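Local coordinates for Lin2722 protein (Listeria innocua, PDB 3DS8) that is of unknown function but has the alpha/beta hydrolase fold, with a probable serine nucleophile elbow and a possible Ser-His-Asp triad, at residues T94-V99 against T120-R125; I62-E67 against K78-A83; V128-P133 against L175-E180; D2-I7 against A57-I62. All coordinates share one frame; numbering follows the deposited sequence.

Contact 1: residues T94-V99 against T120-R125; sequences TQMDGV and TVPTLR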
loop_
_atom_site.group_PDB
_atom_site.type_symbol
_atom_site.label_atom_id
_atom_site.label_comp_id
_atom_site.label_asym_id
_atom_site.label_seq_id
_atom_site.Cartn_x
_atom_site.Cartn_y
_atom_site.Cartn_z
ATOM N N THR A 94 -13.275 -12.468 -2.617
ATOM C CA THR A 94 -13.663 -12.027 -1.276
ATOM C C THR A 94 -12.532 -11.314 -0.532
ATOM O O THR A 94 -12.800 -10.586 0.417
ATOM C CB THR A 94 -14.152 -13.198 -0.450
ATOM O OG1 THR A 94 -13.141 -14.192 -0.436
ATOM C CG2 THR A 94 -15.431 -13.784 -1.061
ATOM N N GLN A 95 -11.287 -11.577 -0.953
ATOM C CA GLN A 95 -10.073 -10.919 -0.426
ATOM C C GLN A 95 -9.220 -10.402 -1.560
ATOM O O GLN A 95 -9.301 -10.913 -2.663
ATOM C CB GLN A 95 -9.211 -11.892 0.362
ATOM C CG GLN A 95 -9.894 -12.545 1.534
ATOM C CD GLN A 95 -8.925 -13.401 2.314
ATOM O OE1 GLN A 95 -8.652 -14.548 1.952
ATOM N NE2 GLN A 95 -8.396 -12.843 3.378
HETATM N N MSE A 96 -8.365 -9.413 -1.256
HETATM C CA MSE A 96 -7.331 -8.969 -2.165
HETATM C C MSE A 96 -6.142 -8.462 -1.346
HETATM O O MSE A 96 -6.310 -8.046 -0.220
HETATM C CB MSE A 96 -7.849 -7.838 -3.010
HETATM C CG MSE A 96 -8.093 -6.618 -2.252
HETATM SE SE MSE A 96 -8.897 -5.279 -3.460
HETATM C CE MSE A 96 -8.250 -3.633 -2.579
ATOM N N ASP A 97 -4.975 -8.510 -1.946
ATOM C CA ASP A 97 -3.778 -7.860 -1.407
ATOM C C ASP A 97 -3.534 -6.572 -2.197
ATOM O O ASP A 97 -4.053 -6.422 -3.292
ATOM C CB ASP A 97 -2.599 -8.774 -1.551
ATOM C CG ASP A 97 -2.768 -10.046 -0.800
ATOM O OD1 ASP A 97 -3.418 -10.043 0.248
ATOM O OD2 ASP A 97 -2.189 -11.042 -1.256
ATOM N N GLY A 98 -2.863 -5.603 -1.614
ATOM C CA GLY A 98 -2.575 -4.362 -2.312
ATOM C C GLY A 98 -1.180 -3.841 -2.038
ATOM O O GLY A 98 -0.675 -3.988 -0.944
ATOM N N VAL A 99 -0.571 -3.269 -3.062
ATOM C CA VAL A 99 0.700 -2.594 -2.963
ATOM C C VAL A 99 0.457 -1.194 -3.476
ATOM O O VAL A 99 -0.019 -1.014 -4.595
ATOM C CB VAL A 99 1.767 -3.238 -3.831
ATOM C CG1 VAL A 99 3.117 -2.509 -3.610
ATOM C CG2 VAL A 99 1.900 -4.738 -3.538
ATOM N N THR A 120 -19.621 -6.115 -0.008
ATOM C CA THR A 120 -19.709 -5.796 -1.440
ATOM C C THR A 120 -18.350 -5.512 -2.086
ATOM O O THR A 120 -18.263 -5.377 -3.306
ATOM C CB THR A 120 -20.618 -4.588 -1.703
ATOM O OG1 THR A 120 -19.982 -3.397 -1.202
ATOM C CG2 THR A 120 -22.010 -4.830 -1.093
ATOM N N VAL A 121 -17.290 -5.389 -1.282
ATOM C CA VAL A 121 -15.945 -5.262 -1.857
ATOM C C VAL A 121 -14.992 -6.303 -1.252
ATOM O O VAL A 121 -15.251 -6.788 -0.156
ATOM C CB VAL A 121 -15.363 -3.827 -1.652
ATOM C CG1 VAL A 121 -16.282 -2.767 -2.276
ATOM C CG2 VAL A 121 -15.137 -3.542 -0.165
ATOM N N PRO A 122 -13.885 -6.616 -1.953
ATOM C CA PRO A 122 -12.963 -7.585 -1.361
ATOM C C PRO A 122 -12.309 -7.041 -0.087
ATOM O O PRO A 122 -11.983 -5.854 0.011
ATOM C CB PRO A 122 -11.962 -7.831 -2.468
ATOM C CG PRO A 122 -12.633 -7.310 -3.731
ATOM C CD PRO A 122 -13.378 -6.149 -3.250
ATOM N N THR A 123 -12.115 -7.904 0.889
ATOM C CA THR A 123 -11.471 -7.485 2.124
ATOM C C THR A 123 -9.960 -7.391 1.827
ATOM O O THR A 123 -9.399 -8.308 1.226
ATOM C CB THR A 123 -11.637 -8.518 3.242
ATOM O OG1 THR A 123 -11.080 -9.751 2.811
ATOM C CG2 THR A 123 -13.034 -8.774 3.553
ATOM N N LEU A 124 -9.312 -6.310 2.245
ATOM C CA LEU A 124 -7.846 -6.196 2.085
ATOM C C LEU A 124 -7.186 -7.135 3.092
ATOM O O LEU A 124 -7.544 -7.166 4.259
ATOM C CB LEU A 124 -7.382 -4.765 2.333
ATOM C CG LEU A 124 -6.008 -4.343 1.907
ATOM C CD1 LEU A 124 -5.772 -4.546 0.403
ATOM C CD2 LEU A 124 -5.841 -2.842 2.311
ATOM N N ARG A 125 -6.269 -7.944 2.608
ATOM C CA ARG A 125 -5.550 -8.896 3.410
ATOM C C ARG A 125 -4.116 -8.386 3.668
ATOM O O ARG A 125 -3.787 -7.996 4.782
ATOM C CB ARG A 125 -5.556 -10.265 2.743
ATOM C CG ARG A 125 -4.825 -11.336 3.562
ATOM C CD ARG A 125 -4.681 -12.652 2.839
ATOM N NE ARG A 125 -3.812 -12.585 1.673
ATOM C CZ ARG A 125 -3.275 -13.657 1.099
ATOM N NH1 ARG A 125 -3.522 -14.878 1.580
ATOM N NH2 ARG A 125 -2.482 -13.515 0.071
HETATM O O HOH W 1 -15.521 -9.751 0.692
#
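Strand residues 95-99 and 123-125 run side by side in parallel register, Gln95 beside Thr123 and Met96 beside Leu124, with their short axes 53° apart. Met96 is bonded to both residues that flank its partner. Its N donates to Thr123 O, and its O accepts from Arg125 N at 2.8 Å. Thr94 O takes Thr123 N at 2.8 Å and Thr123 OG1 at 3.1 Å. Chi1 of 59° places OG1 between the backbone N and the carbonyl carbon, near that oxygen. A water links Thr94 O to Val121 O. The unit is a beta-alpha-beta crossover: strand 95-101, helix 103-114, strand 123-130. The strand-to-helix turn after 95-101 has the GxSxG pattern of a nucleophile elbow, probably presenting Ser102.

Arg125 meets Asp97 side-on, NE to OD1 at 2.9 Å and NH2 to OD2 at 2.8 Å. Both oxygens use syn lone pairs, and the two flat groups are only 10° apart. Lys126 N also binds OD1 and Arg59 NH2 binds OD2, which would favour an ionised carboxylate. Gln95 NE2 rests 3.8 Å from Arg125 CD. On the other face of the sheet, selenomethionine Met96 lays CG and SE against Pro122 CB. Its CE meets Leu124 CD1 at 4.0 Å. Leu124 CD1 also lies 3.7 Å from Gly98 N, where no side chain intervenes. Met84 of helix 73-91 and Tyr111 of helix 103-114 pack on Met96.

Contact 2: residues I62-E67 against K78-A83; sequences IKFGFE and KWLKIA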
loop_
_atom_site.group_PDB
_atom_site.type_symbol
_atom_site.label_atom_id
_atom_site.label_comp_id
_atom_site.label_asym_id
_atom_site.label_seq_id
_atom_site.Cartn_x
_atom_site.Cartn_y
_atom_site.Cartn_z
ATOM N N ILE A 62 -4.049 -6.659 -10.573
ATOM C CA ILE A 62 -4.911 -5.562 -11.004
ATOM C C ILE A 62 -4.101 -4.264 -11.017
ATOM O O ILE A 62 -3.770 -3.685 -9.975
ATOM C CB ILE A 62 -6.150 -5.421 -10.100
ATOM C CG1 ILE A 62 -6.831 -6.785 -9.869
ATOM C CG2 ILE A 62 -7.103 -4.291 -10.655
ATOM C CD1 ILE A 62 -7.370 -7.525 -11.076
ATOM N N LYS A 63 -3.723 -3.845 -12.209
ATOM C CA LYS A 63 -2.984 -2.607 -12.382
ATOM C C LYS A 63 -3.997 -1.475 -12.360
ATOM O O LYS A 63 -4.788 -1.318 -13.275
ATOM C CB LYS A 63 -2.206 -2.627 -13.695
ATOM C CG LYS A 63 -1.213 -3.768 -13.763
ATOM C CD LYS A 63 -0.334 -3.690 -15.018
ATOM C CE LYS A 63 0.623 -4.843 -15.080
ATOM N NZ LYS A 63 1.415 -4.814 -16.349
ATOM N N PHE A 64 -3.944 -0.673 -11.318
ATOM C CA PHE A 64 -5.000 0.311 -11.095
ATOM C C PHE A 64 -4.560 1.733 -11.436
ATOM O O PHE A 64 -3.441 2.134 -11.118
ATOM C CB PHE A 64 -5.489 0.232 -9.647
ATOM C CG PHE A 64 -6.838 0.802 -9.460
ATOM C CD1 PHE A 64 -7.958 0.014 -9.655
ATOM C CD2 PHE A 64 -6.999 2.131 -9.126
ATOM C CE1 PHE A 64 -9.222 0.530 -9.522
ATOM C CE2 PHE A 64 -8.270 2.668 -8.977
ATOM C CZ PHE A 64 -9.391 1.869 -9.182
ATOM N N GLY A 65 -5.453 2.517 -12.037
ATOM C CA GLY A 65 -5.129 3.890 -12.339
ATOM C C GLY A 65 -6.245 4.830 -11.944
ATOM O O GLY A 65 -7.376 4.591 -12.273
ATOM N N PHE A 66 -5.901 5.923 -11.280
ATOM C CA PHE A 66 -6.824 7.042 -11.067
ATOM C C PHE A 66 -6.588 8.135 -12.103
ATOM O O PHE A 66 -5.499 8.726 -12.148
ATOM C CB PHE A 66 -6.586 7.641 -9.688
ATOM C CG PHE A 66 -6.923 6.731 -8.553
ATOM C CD1 PHE A 66 -8.234 6.550 -8.183
ATOM C CD2 PHE A 66 -5.934 6.045 -7.861
ATOM C CE1 PHE A 66 -8.570 5.709 -7.117
ATOM C CE2 PHE A 66 -6.259 5.167 -6.841
ATOM C CZ PHE A 66 -7.597 5.032 -6.438
ATOM N N GLU A 67 -7.597 8.462 -12.915
ATOM C CA GLU A 67 -7.430 9.564 -13.883
ATOM C C GLU A 67 -7.108 10.888 -13.157
ATOM O O GLU A 67 -6.323 11.714 -13.649
ATOM C CB GLU A 67 -8.690 9.791 -14.711
ATOM C CG GLU A 67 -8.472 10.916 -15.738
ATOM C CD GLU A 67 -9.285 10.804 -17.038
ATOM O OE1 GLU A 67 -10.254 10.013 -17.120
ATOM O OE2 GLU A 67 -8.919 11.535 -17.993
ATOM N N LYS A 78 -12.347 6.303 -1.727
ATOM C CA LYS A 78 -13.771 6.284 -2.123
ATOM C C LYS A 78 -13.966 5.809 -3.555
ATOM O O LYS A 78 -14.849 5.001 -3.826
ATOM C CB LYS A 78 -14.384 7.677 -1.974
ATOM C CG LYS A 78 -14.469 8.152 -0.547
ATOM C CD LYS A 78 -15.154 9.518 -0.482
ATOM C CE LYS A 78 -14.729 10.289 0.742
ATOM N NZ LYS A 78 -14.845 9.453 1.995
ATOM N N TRP A 79 -13.117 6.279 -4.469
ATOM C CA TRP A 79 -13.198 5.853 -5.870
ATOM C C TRP A 79 -12.774 4.386 -6.057
ATOM O O TRP A 79 -13.376 3.646 -6.856
ATOM C CB TRP A 79 -12.386 6.774 -6.769
ATOM C CG TRP A 79 -12.815 8.178 -6.690
ATOM C CD1 TRP A 79 -14.063 8.655 -6.382
ATOM C CD2 TRP A 79 -11.994 9.318 -6.926
ATOM N NE1 TRP A 79 -14.052 10.047 -6.375
ATOM C CE2 TRP A 79 -12.793 10.471 -6.714
ATOM C CE3 TRP A 79 -10.667 9.487 -7.286
ATOM C CZ2 TRP A 79 -12.287 11.769 -6.877
ATOM C CZ3 TRP A 79 -10.162 10.783 -7.426
ATOM C CH2 TRP A 79 -10.971 11.893 -7.259
ATOM N N LEU A 80 -11.759 3.974 -5.311
ATOM C CA LEU A 80 -11.333 2.576 -5.297
ATOM C C LEU A 80 -12.472 1.662 -4.844
ATOM O O LEU A 80 -12.711 0.628 -5.473
ATOM C CB LEU A 80 -10.115 2.413 -4.392
ATOM C CG LEU A 80 -9.523 1.015 -4.204
ATOM C CD1 LEU A 80 -9.047 0.492 -5.554
ATOM C CD2 LEU A 80 -8.386 1.082 -3.201
ATOM N N LYS A 81 -13.170 2.033 -3.769
ATOM C CA LYS A 81 -14.334 1.258 -3.297
ATOM C C LYS A 81 -15.363 1.046 -4.398
ATOM O O LYS A 81 -15.854 -0.043 -4.605
ATOM C CB LYS A 81 -15.010 1.953 -2.093
ATOM C CG LYS A 81 -16.521 1.640 -1.834
ATOM C CD LYS A 81 -16.662 0.488 -0.952
ATOM C CE LYS A 81 -18.080 0.347 -0.367
ATOM N NZ LYS A 81 -19.242 1.077 -0.980
ATOM N N ILE A 82 -15.677 2.106 -5.132
ATOM C CA ILE A 82 -16.665 2.027 -6.204
ATOM C C ILE A 82 -16.205 1.015 -7.259
ATOM O O ILE A 82 -16.978 0.164 -7.706
ATOM C CB ILE A 82 -16.924 3.416 -6.834
ATOM C CG1 ILE A 82 -17.608 4.339 -5.795
ATOM C CG2 ILE A 82 -17.759 3.301 -8.111
ATOM C CD1 ILE A 82 -17.621 5.828 -6.192
ATOM N N ALA A 83 -14.939 1.096 -7.614
ATOM C CA ALA A 83 -14.337 0.182 -8.589
ATOM C C ALA A 83 -14.228 -1.256 -8.053
ATOM O O ALA A 83 -14.450 -2.238 -8.802
ATOM C CB ALA A 83 -12.982 0.709 -9.009
#
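Ala83 N bonds Trp79 O at 3.1 Å within helix 73-91, one helical turn apart, and both residues direct their side chains at strand 61-66. The contact itself is apolar. Phe64 and Phe66 leave the same side of the strand and meet the helix through their rings. Leu80 CD1 sits over one face of the Phe64 ring, 4.0 Å from the centroid and 14° off the normal, a CH-pi contact. Chi1 of 178° sets Leu80 CG anti to the backbone N, and from there CD1 reaches the ring. Ala83 CB comes instead to the rim, in the ring plane, 3.8 Å from Phe64 CZ.

The strand and helix axes approach to 10.3 Å at their closest, and their directions differ by 130°. They form the first half of a connection from strand 61-66 through helix 73-91 to strand 95-101. It passes over strand 6-9, which lies between the two strands in the sheet, as in alpha/beta hydrolases.

Phe66 meets Trp79 at two points. Its CD1 lies at the edge of the indole, 3.9 Å from Trp79 CE3. Trp79 CB lies in the plane of the phenyl ring, 4.0 Å from Phe66 CE1. Phe66 CZ also approaches Leu80 CB at 4.2 Å. One face of Phe66 lies over Phe64 CE2, offset toward the rim. Trp76 stacks on Phe66, whose backbone N is hydrogen-bonded to His10 NE2. Leu80 also packs on Ile9 of strand 6-9.

Contact 3: residues V128-P133 against L175-E180; sequences VAIGSP and LAIAGE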
loop_
_atom_site.group_PDB
_atom_site.type_symbol
_atom_site.label_atom_id
_atom_site.label_comp_id
_atom_site.label_asym_id
_atom_site.label_seq_id
_atom_site.Cartn_x
_atom_site.Cartn_y
_atom_site.Cartn_z
ATOM N N VAL A 128 0.900 -3.444 1.363
ATOM C CA VAL A 128 2.263 -2.927 1.258
ATOM C C VAL A 128 2.242 -1.450 0.876
ATOM O O VAL A 128 1.630 -1.027 -0.135
ATOM C CB VAL A 128 3.110 -3.724 0.223
ATOM C CG1 VAL A 128 4.562 -3.172 0.155
ATOM C CG2 VAL A 128 3.135 -5.225 0.530
ATOM N N ALA A 129 2.827 -0.627 1.759
ATOM C CA ALA A 129 2.887 0.829 1.553
ATOM C C ALA A 129 4.348 1.239 1.354
ATOM O O ALA A 129 5.164 0.972 2.223
ATOM C CB ALA A 129 2.269 1.563 2.776
ATOM N N ILE A 130 4.664 1.840 0.202
ATOM C CA ILE A 130 6.054 2.116 -0.175
ATOM C C ILE A 130 6.218 3.641 -0.197
ATOM O O ILE A 130 5.703 4.317 -1.100
ATOM C CB ILE A 130 6.416 1.474 -1.538
ATOM C CG1 ILE A 130 6.117 -0.031 -1.517
ATOM C CG2 ILE A 130 7.865 1.763 -1.890
ATOM C CD1 ILE A 130 6.381 -0.711 -2.835
ATOM N N GLY A 131 6.923 4.170 0.815
ATOM C CA GLY A 131 7.164 5.613 0.956
ATOM C C GLY A 131 5.893 6.439 1.139
ATOM O O GLY A 131 5.779 7.546 0.608
ATOM N N SER A 132 4.938 5.926 1.911
ATOM C CA SER A 132 3.634 6.568 2.026
ATOM C C SER A 132 3.702 7.576 3.161
ATOM O O SER A 132 4.101 7.198 4.262
ATOM C CB SER A 132 2.514 5.559 2.293
ATOM O OG SER A 132 2.338 4.641 1.192
ATOM N N PRO A 133 3.299 8.828 2.906
ATOM C CA PRO A 133 3.443 9.824 3.976
ATOM C C PRO A 133 2.254 9.812 4.949
ATOM O O PRO A 133 1.368 10.686 4.927
ATOM C CB PRO A 133 3.570 11.118 3.183
ATOM C CG PRO A 133 2.749 10.876 1.958
ATOM C CD PRO A 133 2.870 9.455 1.636
ATOM N N LEU A 175 2.983 -4.141 5.565
ATOM C CA LEU A 175 4.410 -3.933 5.386
ATOM C C LEU A 175 4.609 -2.484 4.994
ATOM O O LEU A 175 4.034 -1.998 3.986
ATOM C CB LEU A 175 4.981 -4.835 4.265
ATOM C CG LEU A 175 6.400 -4.523 3.797
ATOM C CD1 LEU A 175 7.388 -4.698 4.940
ATOM C CD2 LEU A 175 6.739 -5.452 2.547
ATOM N N ALA A 176 5.380 -1.750 5.810
ATOM C CA ALA A 176 5.710 -0.367 5.535
ATOM C C ALA A 176 7.176 -0.282 5.125
ATOM O O ALA A 176 8.105 -0.587 5.903
ATOM C CB ALA A 176 5.466 0.541 6.773
ATOM N N ILE A 177 7.373 0.107 3.874
ATOM C CA ILE A 177 8.673 0.342 3.301
ATOM C C ILE A 177 9.001 1.808 3.266
ATOM O O ILE A 177 8.167 2.644 2.807
ATOM C CB ILE A 177 8.732 -0.259 1.882
ATOM C CG1 ILE A 177 8.721 -1.796 1.952
ATOM C CG2 ILE A 177 9.970 0.268 1.112
ATOM C CD1 ILE A 177 8.599 -2.473 0.585
ATOM N N ALA A 178 10.153 2.170 3.818
ATOM C CA ALA A 178 10.544 3.560 3.913
ATOM C C ALA A 178 11.948 3.760 3.388
ATOM O O ALA A 178 12.806 2.887 3.544
ATOM C CB ALA A 178 10.482 4.056 5.348
ATOM N N GLY A 179 12.176 4.903 2.753
ATOM C CA GLY A 179 13.540 5.306 2.358
ATOM C C GLY A 179 14.140 6.382 3.254
ATOM O O GLY A 179 13.440 7.235 3.833
ATOM N N GLU A 180 15.459 6.346 3.367
ATOM C CA GLU A 180 16.215 7.321 4.078
ATOM C C GLU A 180 17.468 7.581 3.184
ATOM O O GLU A 180 18.240 6.640 2.863
ATOM C CB GLU A 180 16.570 6.757 5.458
ATOM C CG GLU A 180 17.354 7.634 6.256
ATOM C CD GLU A 180 17.588 7.122 7.671
ATOM O OE1 GLU A 180 18.071 5.976 7.858
ATOM O OE2 GLU A 180 17.355 7.926 8.579
HETATM O O HOH W 2 5.446 3.707 3.788
#
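Ala129 lies between Leu175 and Ile177 of the neighbouring parallel strand and bonds to both. Its N donates to Leu175 O at 2.9 Å, with 171° at the hydrogen. Its O accepts from Ile177 N at 2.9 Å. Both donors lie nearly along the C=O axis of their acceptors. Gly131 N then bonds Ile177 O at 2.8 Å, the last rung before segment 128-133 leaves the sheet.

The side chains of Val128, Ile130, Leu175 and Ile177 share one face of the sheet. Val128 and Leu175 lie side by side, and both valine methyls reach Leu175 CD2, CG1 at 4.0 Å. Ile130 and Ile177 are likewise alongside, touching CG2 to CG2 at 4.0 Å. The extended chi2 of Ile177, 173°, takes CD1 to a place where it meets both Val128 CG1 and Ile130 CG1, the latter at 4.1 Å. The other face carries the small Ala129 and Ala176.

Gly131 has a positive phi, 62°, and turns the chain into a loop. A water accepts from Ser132 N at 3.0 Å and lies 3.1 Å from Ile177 O, to which it can donate, bridging the start of this loop and the strand. Further out, Ser132 OG bonds Ser102 O, and Gly131 O has a weak bond with Ser102 OG. Ser102 is the probable nucleophile, so this strand end borders the presumed active site.

Helix 229-240 covers the Val128 and Leu175 face through Phe238. Helix 193-196 touches Ala178, while strands 95-101 and 209-216 flank the pair.

Contact 4: residues D2-I7 against A57-I62; sequences DQIPII and AKRPII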
loop_
_atom_site.group_PDB
_atom_site.type_symbol
_atom_site.label_atom_id
_atom_site.label_comp_id
_atom_site.label_asym_id
_atom_site.label_seq_id
_atom_site.Cartn_x
_atom_site.Cartn_y
_atom_site.Cartn_z
ATOM N N ASP A 2 -11.967 -17.705 -4.781
ATOM C CA ASP A 2 -10.906 -17.956 -3.772
ATOM C C ASP A 2 -9.537 -17.518 -4.264
ATOM O O ASP A 2 -8.564 -17.552 -3.492
ATOM C CB ASP A 2 -10.863 -19.433 -3.432
ATOM C CG ASP A 2 -12.214 -19.953 -2.955
ATOM O OD1 ASP A 2 -12.734 -19.433 -1.922
ATOM O OD2 ASP A 2 -12.752 -20.875 -3.625
ATOM N N GLN A 3 -9.449 -17.128 -5.543
ATOM C CA GLN A 3 -8.255 -16.445 -6.066
ATOM C C GLN A 3 -8.040 -15.204 -5.254
ATOM O O GLN A 3 -9.038 -14.528 -4.897
ATOM C CB GLN A 3 -8.464 -16.002 -7.510
ATOM C CG GLN A 3 -8.325 -17.102 -8.547
ATOM C CD GLN A 3 -8.872 -16.676 -9.893
ATOM O OE1 GLN A 3 -9.009 -15.490 -10.165
ATOM N NE2 GLN A 3 -9.186 -17.641 -10.741
ATOM N N ILE A 4 -6.782 -14.866 -4.967
ATOM C CA ILE A 4 -6.531 -13.623 -4.275
ATOM C C ILE A 4 -5.726 -12.689 -5.183
ATOM O O ILE A 4 -4.550 -12.906 -5.404
ATOM C CB ILE A 4 -5.844 -13.806 -2.910
ATOM C CG1 ILE A 4 -6.699 -14.716 -1.998
ATOM C CG2 ILE A 4 -5.689 -12.422 -2.237
ATOM C CD1 ILE A 4 -6.162 -14.825 -0.540
ATOM N N PRO A 5 -6.388 -11.647 -5.713
ATOM C CA PRO A 5 -5.707 -10.694 -6.579
ATOM C C PRO A 5 -4.752 -9.802 -5.814
ATOM O O PRO A 5 -4.867 -9.645 -4.589
ATOM C CB PRO A 5 -6.843 -9.869 -7.198
ATOM C CG PRO A 5 -7.929 -9.964 -6.211
ATOM C CD PRO A 5 -7.805 -11.308 -5.532
ATOM N N ILE A 6 -3.862 -9.192 -6.562
ATOM C CA ILE A 6 -2.942 -8.203 -6.019
ATOM C C ILE A 6 -3.177 -6.890 -6.763
ATOM O O ILE A 6 -2.920 -6.808 -7.961
ATOM C CB ILE A 6 -1.497 -8.633 -6.222
ATOM C CG1 ILE A 6 -1.230 -10.019 -5.575
ATOM C CG2 ILE A 6 -0.559 -7.453 -5.749
ATOM C CD1 ILE A 6 0.073 -10.654 -6.081
ATOM N N ILE A 7 -3.721 -5.893 -6.068
ATOM C CA ILE A 7 -3.948 -4.568 -6.659
ATOM C C ILE A 7 -2.686 -3.704 -6.494
ATOM O O ILE A 7 -2.141 -3.566 -5.390
ATOM C CB ILE A 7 -5.188 -3.882 -6.103
ATOM C CG1 ILE A 7 -5.539 -2.638 -6.913
ATOM C CG2 ILE A 7 -5.058 -3.413 -4.692
ATOM C CD1 ILE A 7 -6.972 -2.271 -6.774
ATOM N N ALA A 57 -6.437 -18.258 -13.472
ATOM C CA ALA A 57 -5.638 -17.141 -12.923
ATOM C C ALA A 57 -4.978 -17.486 -11.613
ATOM O O ALA A 57 -5.618 -17.973 -10.688
ATOM C CB ALA A 57 -6.484 -15.825 -12.788
ATOM N N LYS A 58 -3.684 -17.184 -11.523
ATOM C CA LYS A 58 -2.906 -17.352 -10.314
ATOM C C LYS A 58 -2.416 -15.998 -9.836
ATOM O O LYS A 58 -1.732 -15.311 -10.560
ATOM C CB LYS A 58 -1.708 -18.250 -10.604
ATOM C CG LYS A 58 -0.791 -18.480 -9.440
ATOM C CD LYS A 58 0.286 -19.529 -9.762
ATOM C CE LYS A 58 1.426 -18.990 -10.621
ATOM N NZ LYS A 58 2.441 -20.058 -10.929
ATOM N N ARG A 59 -2.808 -15.609 -8.634
ATOM C CA ARG A 59 -2.466 -14.313 -8.038
ATOM C C ARG A 59 -2.609 -13.175 -9.052
ATOM O O ARG A 59 -1.689 -12.391 -9.284
ATOM C CB ARG A 59 -1.039 -14.376 -7.439
ATOM C CG ARG A 59 -0.920 -15.476 -6.399
ATOM C CD ARG A 59 -1.602 -15.038 -5.127
ATOM N NE ARG A 59 -0.763 -14.132 -4.327
ATOM C CZ ARG A 59 -1.203 -13.148 -3.547
ATOM N NH1 ARG A 59 -2.490 -12.785 -3.514
ATOM N NH2 ARG A 59 -0.328 -12.476 -2.821
ATOM N N PRO A 60 -3.797 -13.046 -9.633
ATOM C CA PRO A 60 -3.930 -12.099 -10.737
ATOM C C PRO A 60 -3.653 -10.673 -10.278
ATOM O O PRO A 60 -4.063 -10.266 -9.199
ATOM C CB PRO A 60 -5.371 -12.287 -11.198
ATOM C CG PRO A 60 -6.065 -12.819 -10.005
ATOM C CD PRO A 60 -5.076 -13.710 -9.331
ATOM N N ILE A 61 -2.932 -9.936 -11.102
ATOM C CA ILE A 61 -2.571 -8.561 -10.824
ATOM C C ILE A 61 -3.615 -7.586 -11.409
ATOM O O ILE A 61 -4.028 -7.678 -12.582
ATOM C CB ILE A 61 -1.149 -8.273 -11.342
ATOM C CG1 ILE A 61 -0.133 -9.086 -10.516
ATOM C CG2 ILE A 61 -0.822 -6.745 -11.305
ATOM C CD1 ILE A 61 1.263 -9.002 -11.080
ATOM N N ILE A 62 -4.049 -6.659 -10.573
ATOM C CA ILE A 62 -4.911 -5.562 -11.004
ATOM C C ILE A 62 -4.101 -4.264 -11.017
ATOM O O ILE A 62 -3.770 -3.685 -9.975
ATOM C CB ILE A 62 -6.150 -5.421 -10.100
ATOM C CG1 ILE A 62 -6.831 -6.785 -9.869
ATOM C CG2 ILE A 62 -7.103 -4.291 -10.655
ATOM C CD1 ILE A 62 -7.370 -7.525 -11.076
HETATM O O HOH W 3 -4.645 -16.856 -6.378
#
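Ile6 joins Pro60 and Ile62 in the tight half of this contact, where the two segments run parallel and close. Ile6 N donates to Pro60 O at 2.9 Å, and Ile6 O accepts from Ile62 N at 2.8 Å. Pro5 fits in beside them, its CA only 3.1 Å from Pro60 O in a CA-H...O contact. Pro5 CB touches Ile62 CG1 at 4.1 Å, and Ile7 CG1 lies against Ile62 O. Ile6-Ile7 and Ile61-Ile62 open strands 6-9 and 61-66, neighbours within the alpha/beta hydrolase sheet. The chain between them forms helix 20-30 and strands 36-42 and 46-50. Helix 73-91 covers the Ile7 face, with Leu80 on Ile7.

Arg59 marks the change to the looser half. Its chain is bent at chi2, -75°, and again at chi3, and the side chain crosses Ile6 at about a right angle. Ile6 CG1 lies over one face of the guanidinium, 3.7 Å from NH1. The same NH1 donates to Ile4 O at 2.8 Å, from well above the carbonyl plane and with a bent 141° at the hydrogen. The Ile4 side chain lies beside that of Arg59, with CG2 against NH1. Arg59 NE forms a salt bridge to Glu240 of helix 229-240, so the group is also tied to that helix.

Toward solvent, a water accepts from both Ile4 N and Arg59 N, the latter at 3.2 Å. The partly exposed Gln3 lays its amide against Ala57 CB, OE1 at 3.7 Å, and crosses Pro60 at about a right angle.

Overall arrangement
All four contacts belong to one mixed sheet. Along the chain, contact 4 closes first, then contacts 2, 1 and 3 follow in series. Across the sheet the strands run 61-66, 6-9, 95-101, 123-130 and 173-180. Contacts 4, 1 and 3 each join neighbouring strands, while contact 2 lays helix 73-91 on the sheet. Contacts 4 and 1 are closest, with centres 10 Å apart. Contacts 3 and 4 are farthest, at 22 Å. Contacts 1 and 3 share strand 123-130, and contacts 2 and 4 share Ile62. Together they involve five strands of the alpha/beta hydrolase sheet and one covering helix. The probable nucleophile turn emerges from strand 95-101.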